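Uridylate kinase (Bacillus anthracis, PDB 2JJX) catalyses the ATP-dependent phosphorylation of UMP to UDP, a step of pyrimidine nucleotide biosynthesis, and binds ATP at an allosteric site. Local coordinates at residues I56-G61 with I89-L94; I17-G22 with L166-G171; M188-N193 with G237-T242. One frame throughout, in Å; residues are numbered along the deposited sequence.

Contact 1. Residues I56-G61 with I89-L94; sequences IVIGGG and INSLML
Ile58 points its side chain from the end of strand 53-58 at helix 76-101, and its CD1 is the atom that does most of the touching. The methyl sits 3.7 Å from Leu94 CG and 3.9 Å from the carbonyl O of Asn90, so it lies against one turn of the helix, with Ser91 CA beside it. The side chains of Ile58 and Leu94 cross obliquely. Two residues earlier in the strand, Ile56 adds a second methyl: its CG1 is anti to the carbonyl carbon, and an extended chi2 (-173°) carries CD1 to 4.0 Å from Leu94 CD1, the two side chains crossing at about a right angle. Val57, between them, faces the other side of the sheet, the usual alternation of a strand. The axes of 56-58 and 89-94 run at 131° to each other, a helix laid over the largely parallel central sheet of the amino acid kinase fold. Where the strand gives way to the glycine loop 59-61, the contact turns polar. Asn90 ND2 donates to Gly59 O at 2.8 Å in a bent bond (132° at the hydrogen), in the plane of that carbonyl but tilted from the amide plane of Asn90; the same nitrogen also bonds Asn62 OD1. Ser91 OG, 4.1 Å from Ile58 CG1, hydrogen-bonds to Thr87 O within its own helix.

Contact 2. Residues I17-G22 with L166-G171; sequences IKLSGG and LVAKQG
Lys18 is bonded through both its backbone N and its backbone O to segment 166-171. Its N donates to Leu166 O at 2.9 Å with a nearly straight N-H...O angle of 174°, and its O accepts from Ala168 N at 3.0 Å, a more bent bond. One residue of 17-22 thus reaches two residues of 166-171 on either side of Val167, the pattern of parallel strands, here strands 14-19 and 164-169 in the middle of the sheet of the amino acid kinase fold. A CA-H...O contact from Ile17 CA gives Leu166 O a second, weaker partner. Outward from the backbone, Ile17 and Leu166 share one face of the sheet. Ile17 CG1 lies 3.9 Å from Leu166 CD1, the side chains passing at a slant, and Met231 of helix 230-235 touches both. Further along, Leu19 CD1 meets Ala168 CB at 4.0 Å, and Phe225 packs on the pair. Lys18 and Val167 occupy the other face; the lysine chain bends at chi2 and chi4, and its NZ has a long, weak ion pair with Asp150. Beyond the strands the segments separate, and the exposed Gln170, extended beyond CG, brings its amide alongside Gly22, OE1 standing 3.7 Å from Gly22 O. The chemistry implies a division of labour: main-chain bonds set the register, while the side chains supply apolar packing on the Ile17 and Leu166 face and the polar end of Lys18 on the other.

Contact 3. Residues M188-N193 with G237-T242; sequences MYRKLN and GEHVGT
Thr242 carries OG1 anti to its own carbonyl carbon (chi1 -77°), which turns the hydroxyl onto the backbone of Tyr189. There OG1 donates to Tyr189 O at 2.6 Å, in the carbonyl plane and on a lone pair; the same oxygen also receives a CA-H...O contact from Thr242 CA. Met188 CG lies 3.7 Å from the hydroxyl, its chain sliding past Thr242 in the opposite direction, while the threonine methyl CG2 rests 4.2 Å from Leu192 CB. Arg190 starts away from the loop, but bends at chi2 and chi3 bring its end back. Its CD packs 3.8 Å from His239 CB, and the guanidinium passes under His239 O, which stands over one face; Gly241 O lies at its edge, 3.4 Å from NH1. The loop 237-242 here leads from helix 230-235, closed by a Schellman motif at Gly237, into strand 242-245, which runs antiparallel beside its neighbour 220-224 and next to the outermost strand 191-193. Thr242 OG1 is bonded to Val175 N as well, so one buried hydroxyl ties two backbone regions together, whereas the carbonyl oxygens near Arg190 may favour its positive guanidinium electrostatically.

Overall arrangement
Contacts 1 and 2 are mostly buried, contact 2 reaching the surface at Gln170, and contact 3 is partly buried, farther out at the sheet's edge. The first two share elements: strands 53-58 and 14-19 are neighbours, Val57 N and O pairing with Ile17 O and Leu19 N at 2.9 Å, and contact 1 packs a helix on the same sheet whose strands contact 2 joins. Along the chain, contact 1 is nested within the loop that contact 2 closes. Contact 3 touches neither; its centre is about 16 Å from that of contact 2 and 27 Å from that of contact 1. Helix-on-sheet aliphatic packing in contact 1 and paired main chains in contact 2 give way there to a threonine hydroxyl and an arginine among loop carbonyls.

Contact 1. Residues I56-G61 with I89-L94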
ATOM      1  N   ILE A  56     -25.316   2.081  -2.693  1.00 31.33           N
ATOM      2  CA  ILE A  56     -25.537   2.368  -4.110  1.00 30.56           C
ATOM      3  C   ILE A  56     -24.374   1.890  -4.958  1.00 37.91           C
ATOM      4  O   ILE A  56     -23.218   2.051  -4.568  1.00 46.46           O
ATOM      5  CB  ILE A  56     -25.836   3.863  -4.328  1.00 35.88           C
ATOM      6  CG1 ILE A  56     -26.896   4.354  -3.338  1.00 30.89           C
ATOM      7  CG2 ILE A  56     -26.139   4.193  -5.783  1.00 37.62           C
ATOM      8  CD1 ILE A  56     -27.374   5.756  -3.595  1.00 55.82           C
ATOM      9  N   VAL A  57     -24.682   1.277  -6.096  1.00 37.24           N
ATOM     10  CA  VAL A  57     -23.663   0.845  -7.054  1.00 34.36           C
ATOM     11  C   VAL A  57     -23.965   1.487  -8.417  1.00 44.99           C
ATOM     12  O   VAL A  57     -25.062   1.353  -8.950  1.00 48.00           O
ATOM     13  CB  VAL A  57     -23.543  -0.684  -7.106  1.00 34.07           C
ATOM     14  CG1 VAL A  57     -22.660  -1.117  -8.245  1.00 33.82           C
ATOM     15  CG2 VAL A  57     -22.986  -1.213  -5.803  1.00 35.56           C
ATOM     16  N   ILE A  58     -23.050   2.323  -8.903  1.00 46.28           N
ATOM     17  CA  ILE A  58     -23.256   3.014 -10.186  1.00 44.27           C
ATOM     18  C   ILE A  58     -22.359   2.430 -11.274  1.00 45.22           C
ATOM     19  O   ILE A  58     -21.238   2.019 -11.002  1.00 42.09           O
ATOM     20  CB  ILE A  58     -23.009   4.554 -10.096  1.00 44.35           C
ATOM     21  CG1 ILE A  58     -22.886   5.002  -8.653  1.00 46.97           C
ATOM     22  CG2 ILE A  58     -24.101   5.361 -10.805  1.00 33.44           C
ATOM     23  CD1 ILE A  58     -23.303   6.438  -8.482  1.00 50.20           C
ATOM     24  N   GLY A  59     -22.822   2.480 -12.517  1.00 43.08           N
ATOM     25  CA  GLY A  59     -22.035   2.063 -13.658  1.00 44.47           C
ATOM     26  C   GLY A  59     -21.252   3.253 -14.190  1.00 53.80           C
ATOM     27  O   GLY A  59     -21.474   4.375 -13.733  1.00 54.92           O
ATOM     28  N   GLY A  60     -20.324   3.031 -15.118  1.00 50.97           N
ATOM     29  CA  GLY A  60     -19.550   4.134 -15.662  1.00 51.28           C
ATOM     30  C   GLY A  60     -19.882   4.483 -17.084  1.00 50.84           C
ATOM     31  O   GLY A  60     -19.085   5.056 -17.792  1.00 51.26           O
ATOM     32  N   GLY A  61     -21.062   4.082 -17.514  1.00 43.71           N
ATOM     33  CA  GLY A  61     -21.481   4.226 -18.895  1.00 43.56           C
ATOM     34  C   GLY A  61     -21.578   5.604 -19.538  1.00 52.45           C
ATOM     35  O   GLY A  61     -21.514   5.744 -20.758  1.00 53.54           O
ATOM     36  N   ILE A  89     -15.763   8.037 -10.480  1.00 35.28           N
ATOM     37  CA  ILE A  89     -16.034   9.434 -10.797  1.00 33.38           C
ATOM     38  C   ILE A  89     -17.499   9.719 -10.491  1.00 39.11           C
ATOM     39  O   ILE A  89     -17.816  10.687  -9.820  1.00 42.71           O
ATOM     40  CB  ILE A  89     -15.687   9.745 -12.270  1.00 35.60           C
ATOM     41  CG1 ILE A  89     -14.180   9.685 -12.495  1.00 34.75           C
ATOM     42  CG2 ILE A  89     -16.278  11.057 -12.728  1.00 30.27           C
ATOM     43  CD1 ILE A  89     -13.792   9.970 -13.931  1.00 49.42           C
ATOM     44  N   ASN A  90     -18.383   8.840 -10.954  1.00 38.68           N
ATOM     45  CA  ASN A  90     -19.821   8.982 -10.736  1.00 35.39           C
ATOM     46  C   ASN A  90     -20.157   8.885  -9.253  1.00 40.97           C
ATOM     47  O   ASN A  90     -21.043   9.588  -8.768  1.00 41.94           O
ATOM     48  CB  ASN A  90     -20.595   7.901 -11.482  1.00 33.34           C
ATOM     49  CG  ASN A  90     -20.681   8.153 -12.981  1.00 49.37           C
ATOM     50  OD1 ASN A  90     -20.228   9.177 -13.485  1.00 54.13           O
ATOM     51  ND2 ASN A  90     -21.264   7.197 -13.705  1.00 38.54           N
ATOM     52  N   SER A  91     -19.475   7.989  -8.544  1.00 37.67           N
ATOM     53  CA  SER A  91     -19.702   7.828  -7.111  1.00 37.59           C
ATOM     54  C   SER A  91     -19.430   9.159  -6.409  1.00 42.81           C
ATOM     55  O   SER A  91     -20.247   9.673  -5.635  1.00 39.90           O
ATOM     56  CB  SER A  91     -18.779   6.742  -6.545  1.00 35.07           C
ATOM     57  OG  SER A  91     -19.139   5.464  -7.057  1.00 42.93           O
ATOM     58  N   LEU A  92     -18.266   9.722  -6.715  1.00 38.48           N
ATOM     59  CA  LEU A  92     -17.842  10.979  -6.122  1.00 36.21           C
ATOM     60  C   LEU A  92     -18.804  12.112  -6.439  1.00 50.68           C
ATOM     61  O   LEU A  92     -19.210  12.829  -5.522  1.00 57.65           O
ATOM     62  CB  LEU A  92     -16.461  11.349  -6.605  1.00 34.86           C
ATOM     63  CG  LEU A  92     -15.295  10.864  -5.764  1.00 33.53           C
ATOM     64  CD1 LEU A  92     -15.663   9.713  -4.842  1.00 28.03           C
ATOM     65  CD2 LEU A  92     -14.151  10.535  -6.715  1.00 35.16           C
ATOM     66  N   MET A  93     -19.180  12.269  -7.712  1.00 40.93           N
ATOM     67  CA  MET A  93     -20.227  13.225  -8.085  1.00 39.04           C
ATOM     68  C   MET A  93     -21.469  13.000  -7.234  1.00 47.00           C
ATOM     69  O   MET A  93     -21.766  13.796  -6.361  1.00 56.61           O
ATOM     70  CB  MET A  93     -20.610  13.096  -9.547  1.00 41.90           C
ATOM     71  CG  MET A  93     -19.904  14.106 -10.439  1.00 49.65           C
ATOM     72  SD  MET A  93     -20.363  15.858 -10.190  1.00 51.21           S
ATOM     73  CE  MET A  93     -22.082  15.719 -10.298  1.00 47.47           C
ATOM     74  N   LEU A  94     -22.161  11.891  -7.462  1.00 40.37           N
ATOM     75  CA  LEU A  94     -23.329  11.477  -6.684  1.00 40.68           C
ATOM     76  C   LEU A  94     -23.224  11.845  -5.203  1.00 46.42           C
ATOM     77  O   LEU A  94     -24.186  12.316  -4.597  1.00 47.08           O
ATOM     78  CB  LEU A  94     -23.515   9.958  -6.807  1.00 40.12           C
ATOM     79  CG  LEU A  94     -24.915   9.336  -6.772  1.00 46.63           C
ATOM     80  CD1 LEU A  94     -25.053   8.390  -5.602  1.00 47.82           C
ATOM     81  CD2 LEU A  94     -26.044  10.346  -6.787  1.00 52.14           C
TER

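Contact 2. Residues I17-G22 with L166-G171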
ATOM      1  N   ILE A  17     -29.087  -0.262  -4.159  1.00 34.24           N
ATOM      2  CA  ILE A  17     -29.609   0.295  -5.387  1.00 29.81           C
ATOM      3  C   ILE A  17     -28.597   0.224  -6.523  1.00 37.10           C
ATOM      4  O   ILE A  17     -27.502   0.753  -6.424  1.00 33.75           O
ATOM      5  CB  ILE A  17     -30.106   1.694  -5.221  1.00 28.64           C
ATOM      6  CG1 ILE A  17     -31.223   1.734  -4.182  1.00 32.05           C
ATOM      7  CG2 ILE A  17     -30.573   2.206  -6.561  1.00 19.94           C
ATOM      8  CD1 ILE A  17     -31.473   3.141  -3.608  1.00 37.86           C
ATOM      9  N   LYS A  18     -28.973  -0.431  -7.614  1.00 36.65           N
ATOM     10  CA  LYS A  18     -28.087  -0.510  -8.756  1.00 38.28           C
ATOM     11  C   LYS A  18     -28.595   0.465  -9.804  1.00 47.55           C
ATOM     12  O   LYS A  18     -29.756   0.400 -10.234  1.00 43.12           O
ATOM     13  CB  LYS A  18     -27.999  -1.941  -9.301  1.00 38.59           C
ATOM     14  CG  LYS A  18     -27.969  -2.034 -10.812  1.00 54.23           C
ATOM     15  CD  LYS A  18     -26.581  -2.382 -11.292  1.00 62.87           C
ATOM     16  CE  LYS A  18     -26.650  -2.931 -12.714  1.00 69.99           C
ATOM     17  NZ  LYS A  18     -26.932  -1.878 -13.755  1.00 89.66           N
ATOM     18  N   LEU A  19     -27.714   1.413 -10.122  1.00 44.61           N
ATOM     19  CA  LEU A  19     -27.950   2.510 -11.045  1.00 43.37           C
ATOM     20  C   LEU A  19     -26.937   2.407 -12.180  1.00 48.51           C
ATOM     21  O   LEU A  19     -25.731   2.326 -11.937  1.00 49.88           O
ATOM     22  CB  LEU A  19     -27.617   3.812 -10.311  1.00 45.68           C
ATOM     23  CG  LEU A  19     -28.647   4.862  -9.914  1.00 50.95           C
ATOM     24  CD1 LEU A  19     -29.838   4.716 -10.831  1.00 54.43           C
ATOM     25  CD2 LEU A  19     -29.029   4.634  -8.471  1.00 58.51           C
ATOM     26  N   SER A  20     -27.401   2.529 -13.415  1.00 47.20           N
ATOM     27  CA  SER A  20     -26.497   2.535 -14.557  1.00 50.85           C
ATOM     28  C   SER A  20     -25.949   3.943 -14.704  1.00 56.15           C
ATOM     29  O   SER A  20     -26.609   4.908 -14.343  1.00 55.72           O
ATOM     30  CB  SER A  20     -27.217   2.102 -15.854  1.00 60.05           C
ATOM     31  OG  SER A  20     -26.482   1.101 -16.558  1.00 96.69           O
ATOM     32  N   GLY A  21     -24.739   4.057 -15.237  1.00 53.82           N
ATOM     33  CA  GLY A  21     -24.115   5.338 -15.492  1.00 54.06           C
ATOM     34  C   GLY A  21     -24.922   6.200 -16.437  1.00 55.20           C
ATOM     35  O   GLY A  21     -24.950   7.412 -16.320  1.00 55.82           O
ATOM     36  N   GLY A  22     -25.625   5.565 -17.356  1.00 48.98           N
ATOM     37  CA  GLY A  22     -26.445   6.256 -18.331  1.00 52.93           C
ATOM     38  C   GLY A  22     -27.567   7.104 -17.750  1.00 65.09           C
ATOM     39  O   GLY A  22     -28.087   8.010 -18.397  1.00 69.47           O
ATOM     40  N   LEU A 166     -32.523  -3.329  -5.663  1.00 34.24           N
ATOM     41  CA  LEU A 166     -33.418  -2.640  -6.570  1.00 32.43           C
ATOM     42  C   LEU A 166     -32.600  -2.227  -7.778  1.00 38.23           C
ATOM     43  O   LEU A 166     -31.615  -1.514  -7.660  1.00 42.33           O
ATOM     44  CB  LEU A 166     -34.077  -1.445  -5.878  1.00 31.28           C
ATOM     45  CG  LEU A 166     -34.507  -1.625  -4.425  1.00 29.77           C
ATOM     46  CD1 LEU A 166     -34.527  -0.249  -3.797  1.00 28.07           C
ATOM     47  CD2 LEU A 166     -35.867  -2.248  -4.342  1.00 34.81           C
ATOM     48  N   VAL A 167     -32.917  -2.833  -8.912  1.00 35.34           N
ATOM     49  CA  VAL A 167     -32.218  -2.548 -10.146  1.00 32.98           C
ATOM     50  C   VAL A 167     -32.999  -1.552 -11.000  1.00 42.49           C
ATOM     51  O   VAL A 167     -33.994  -1.883 -11.652  1.00 43.86           O
ATOM     52  CB  VAL A 167     -31.832  -3.825 -10.858  1.00 36.91           C
ATOM     53  CG1 VAL A 167     -32.361  -5.022 -10.105  1.00 41.66           C
ATOM     54  CG2 VAL A 167     -32.299  -3.812 -12.300  1.00 36.33           C
ATOM     55  N   ALA A 168     -32.634  -0.290 -10.845  1.00 46.43           N
ATOM     56  CA  ALA A 168     -33.295   0.779 -11.565  1.00 50.47           C
ATOM     57  C   ALA A 168     -33.018   0.765 -13.071  1.00 67.96           C
ATOM     58  O   ALA A 168     -31.874   0.801 -13.518  1.00 72.98           O
ATOM     59  CB  ALA A 168     -32.901   2.115 -10.962  1.00 50.29           C
ATOM     60  N   LYS A 169     -34.093   0.748 -13.850  1.00 68.88           N
ATOM     61  CA  LYS A 169     -34.019   0.783 -15.309  1.00 70.93           C
ATOM     62  C   LYS A 169     -34.579   2.132 -15.753  1.00 71.49           C
ATOM     63  O   LYS A 169     -35.349   2.772 -15.018  1.00 60.42           O
ATOM     64  CB  LYS A 169     -34.893  -0.323 -15.920  1.00 78.48           C
ATOM     65  CG  LYS A 169     -34.202  -1.670 -16.108  1.00 77.00           C
ATOM     66  CD  LYS A 169     -32.739  -1.602 -15.693  1.00 73.08           C
ATOM     67  CE  LYS A 169     -31.926  -2.714 -16.351  1.00 78.70           C
ATOM     68  NZ  LYS A 169     -32.773  -3.917 -16.572  1.00 75.08           N
ATOM     69  N   GLN A 170     -34.184   2.566 -16.949  1.00 75.77           N
ATOM     70  CA  GLN A 170     -34.725   3.788 -17.530  1.00 76.58           C
ATOM     71  C   GLN A 170     -35.591   3.451 -18.741  1.00 86.37           C
ATOM     72  O   GLN A 170     -35.182   2.701 -19.631  1.00 77.72           O
ATOM     73  CB  GLN A 170     -33.657   4.857 -17.852  1.00 79.80           C
ATOM     74  CG  GLN A 170     -32.248   4.379 -18.160  1.00 93.23           C
ATOM     75  CD  GLN A 170     -31.358   5.467 -18.764  1.00113.58           C
ATOM     76  OE1 GLN A 170     -31.546   6.663 -18.511  1.00105.77           O
ATOM     77  NE2 GLN A 170     -30.368   5.046 -19.558  1.00 93.93           N
ATOM     78  N   GLY A 171     -36.845   3.892 -18.680  1.00 89.92           N
ATOM     79  CA  GLY A 171     -37.826   3.688 -19.733  1.00 86.44           C
ATOM     80  C   GLY A 171     -38.741   2.475 -19.638  1.00 86.42           C
ATOM     81  O   GLY A 171     -39.953   2.594 -19.862  1.00 82.12           O
TER

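Contact 3. Residues M188-N193 with G237-T242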
ATOM      1  N   MET A 188     -45.647  -8.101 -19.023  1.00 68.44           N
ATOM      2  CA  MET A 188     -44.675  -7.851 -17.963  1.00 66.42           C
ATOM      3  C   MET A 188     -44.971  -8.770 -16.788  1.00 71.98           C
ATOM      4  O   MET A 188     -46.124  -8.927 -16.382  1.00 76.23           O
ATOM      5  CB  MET A 188     -44.742  -6.390 -17.511  1.00 66.85           C
ATOM      6  CG  MET A 188     -43.665  -5.984 -16.512  1.00 65.00           C
ATOM      7  SD  MET A 188     -44.133  -4.471 -15.659  1.00 60.71           S
ATOM      8  CE  MET A 188     -44.615  -3.515 -17.065  1.00 58.70           C
ATOM      9  N   TYR A 189     -43.922  -9.368 -16.239  1.00 61.08           N
ATOM     10  CA  TYR A 189     -44.064 -10.270 -15.109  1.00 54.11           C
ATOM     11  C   TYR A 189     -44.281  -9.478 -13.844  1.00 59.18           C
ATOM     12  O   TYR A 189     -43.601  -8.488 -13.588  1.00 62.70           O
ATOM     13  CB  TYR A 189     -42.791 -11.069 -14.927  1.00 52.23           C
ATOM     14  CG  TYR A 189     -42.526 -12.033 -16.038  1.00 57.71           C
ATOM     15  CD1 TYR A 189     -43.039 -13.317 -15.989  1.00 62.23           C
ATOM     16  CD2 TYR A 189     -41.723 -11.680 -17.122  1.00 60.91           C
ATOM     17  CE1 TYR A 189     -42.791 -14.226 -17.008  1.00 69.58           C
ATOM     18  CE2 TYR A 189     -41.413 -12.599 -18.120  1.00 63.22           C
ATOM     19  CZ  TYR A 189     -41.992 -13.859 -18.081  1.00 83.14           C
ATOM     20  OH  TYR A 189     -41.750 -14.774 -19.088  1.00 94.06           O
ATOM     21  N   ARG A 190     -45.221  -9.929 -13.030  1.00 55.32           N
ATOM     22  CA  ARG A 190     -45.423  -9.303 -11.736  1.00 58.44           C
ATOM     23  C   ARG A 190     -44.325  -9.953 -10.912  1.00 64.80           C
ATOM     24  O   ARG A 190     -43.591  -9.288 -10.182  1.00 71.73           O
ATOM     25  CB  ARG A 190     -46.792  -9.687 -11.154  1.00 59.18           C
ATOM     26  CG  ARG A 190     -46.985  -9.317  -9.690  1.00 57.57           C
ATOM     27  CD  ARG A 190     -46.875  -7.813  -9.515  1.00 86.26           C
ATOM     28  NE  ARG A 190     -47.967  -7.152 -10.218  1.00 93.21           N
ATOM     29  CZ  ARG A 190     -47.842  -6.033 -10.926  1.00103.07           C
ATOM     30  NH1 ARG A 190     -46.672  -5.396 -10.991  1.00 61.71           N
ATOM     31  NH2 ARG A 190     -48.904  -5.538 -11.549  1.00 94.33           N
ATOM     32  N   LYS A 191     -44.161 -11.251 -11.136  1.00 51.29           N
ATOM     33  CA  LYS A 191     -43.163 -12.043 -10.435  1.00 51.98           C
ATOM     34  C   LYS A 191     -42.409 -12.897 -11.445  1.00 58.74           C
ATOM     35  O   LYS A 191     -42.973 -13.325 -12.452  1.00 63.16           O
ATOM     36  CB  LYS A 191     -43.820 -12.944  -9.387  1.00 54.05           C
ATOM     37  CG  LYS A 191     -44.180 -12.237  -8.098  1.00 63.50           C
ATOM     38  CD  LYS A 191     -44.302 -13.227  -6.947  1.00 83.24           C
ATOM     39  CE  LYS A 191     -45.731 -13.288  -6.430  1.00 93.88           C
ATOM     40  NZ  LYS A 191     -46.149 -14.701  -6.211  1.00104.50           N
ATOM     41  N   LEU A 192     -41.131 -13.124 -11.164  1.00 50.48           N
ATOM     42  CA  LEU A 192     -40.247 -13.875 -12.043  1.00 49.69           C
ATOM     43  C   LEU A 192     -39.333 -14.795 -11.234  1.00 58.38           C
ATOM     44  O   LEU A 192     -38.599 -14.344 -10.370  1.00 59.75           O
ATOM     45  CB  LEU A 192     -39.402 -12.901 -12.878  1.00 46.68           C
ATOM     46  CG  LEU A 192     -38.423 -13.418 -13.940  1.00 46.83           C
ATOM     47  CD1 LEU A 192     -39.030 -14.609 -14.683  1.00 41.86           C
ATOM     48  CD2 LEU A 192     -38.062 -12.292 -14.902  1.00 54.33           C
ATOM     49  N   ASN A 193     -39.368 -16.082 -11.538  1.00 53.91           N
ATOM     50  CA  ASN A 193     -38.510 -17.036 -10.871  1.00 53.58           C
ATOM     51  C   ASN A 193     -37.128 -16.877 -11.447  1.00 58.21           C
ATOM     52  O   ASN A 193     -36.984 -16.587 -12.631  1.00 60.01           O
ATOM     53  CB  ASN A 193     -38.948 -18.447 -11.220  1.00 59.30           C
ATOM     54  CG  ASN A 193     -38.797 -19.379 -10.075  1.00 74.98           C
ATOM     55  OD1 ASN A 193     -39.860 -19.525  -9.321  1.00 67.18           O
ATOM     56  ND2 ASN A 193     -37.727 -19.926  -9.827  1.00 86.05           N
ATOM     57  N   GLY A 237     -43.908  -1.859   0.057  1.00 56.06           N
ATOM     58  CA  GLY A 237     -44.639  -3.100  -0.096  1.00 53.28           C
ATOM     59  C   GLY A 237     -45.463  -3.187  -1.372  1.00 56.29           C
ATOM     60  O   GLY A 237     -45.994  -4.246  -1.694  1.00 56.19           O
ATOM     61  N   GLU A 238     -45.589  -2.095  -2.115  1.00 54.61           N
ATOM     62  CA  GLU A 238     -46.375  -2.136  -3.343  1.00 58.03           C
ATOM     63  C   GLU A 238     -45.832  -3.076  -4.404  1.00 77.17           C
ATOM     64  O   GLU A 238     -44.677  -3.498  -4.368  1.00 79.45           O
ATOM     65  CB  GLU A 238     -46.598  -0.740  -3.924  1.00 60.02           C
ATOM     66  CG  GLU A 238     -47.268   0.235  -2.972  1.00 80.17           C
ATOM     67  CD  GLU A 238     -47.843   1.444  -3.690  1.00121.70           C
ATOM     68  OE1 GLU A 238     -48.245   1.294  -4.867  1.00 95.19           O
ATOM     69  OE2 GLU A 238     -47.931   2.524  -3.061  1.00111.17           O
ATOM     70  N   HIS A 239     -46.697  -3.431  -5.342  1.00 88.19           N
ATOM     71  CA  HIS A 239     -46.299  -4.312  -6.426  1.00 93.31           C
ATOM     72  C   HIS A 239     -46.272  -3.532  -7.732  1.00 95.63           C
ATOM     73  O   HIS A 239     -47.293  -3.407  -8.412  1.00 95.64           O
ATOM     74  CB  HIS A 239     -47.239  -5.514  -6.519  1.00 95.79           C
ATOM     75  CG  HIS A 239     -46.963  -6.561  -5.488  1.00100.84           C
ATOM     76  ND1 HIS A 239     -45.769  -7.243  -5.425  1.00104.35           N
ATOM     77  CD2 HIS A 239     -47.707  -7.003  -4.443  1.00102.17           C
ATOM     78  CE1 HIS A 239     -45.785  -8.066  -4.390  1.00102.96           C
ATOM     79  NE2 HIS A 239     -46.950  -7.934  -3.776  1.00102.68           N
ATOM     80  N   VAL A 240     -45.125  -2.911  -7.999  1.00 86.29           N
ATOM     81  CA  VAL A 240     -44.900  -2.150  -9.225  1.00 80.44           C
ATOM     82  C   VAL A 240     -43.607  -2.665  -9.820  1.00 75.22           C
ATOM     83  O   VAL A 240     -42.792  -3.214  -9.098  1.00 72.56           O
ATOM     84  CB  VAL A 240     -44.895  -0.624  -8.992  1.00 80.85           C
ATOM     85  CG1 VAL A 240     -44.281  -0.274  -7.652  1.00 80.50           C
ATOM     86  CG2 VAL A 240     -44.175   0.096 -10.118  1.00 80.13           C
ATOM     87  N   GLY A 241     -43.483  -2.650 -11.141  1.00 69.52           N
ATOM     88  CA  GLY A 241     -42.302  -3.214 -11.778  1.00 66.75           C
ATOM     89  C   GLY A 241     -42.304  -4.730 -11.656  1.00 63.83           C
ATOM     90  O   GLY A 241     -43.336  -5.334 -11.387  1.00 68.23           O
ATOM     91  N   THR A 242     -41.144  -5.358 -11.809  1.00 53.99           N
ATOM     92  CA  THR A 242     -41.024  -6.823 -11.730  1.00 49.43           C
ATOM     93  C   THR A 242     -40.245  -7.264 -10.478  1.00 47.80           C
ATOM     94  O   THR A 242     -39.292  -6.614 -10.083  1.00 52.55           O
ATOM     95  CB  THR A 242     -40.355  -7.377 -13.021  1.00 42.29           C
ATOM     96  OG1 THR A 242     -41.314  -7.396 -14.091  1.00 57.39           O
ATOM     97  CG2 THR A 242     -39.841  -8.760 -12.764  1.00 35.19           C
TER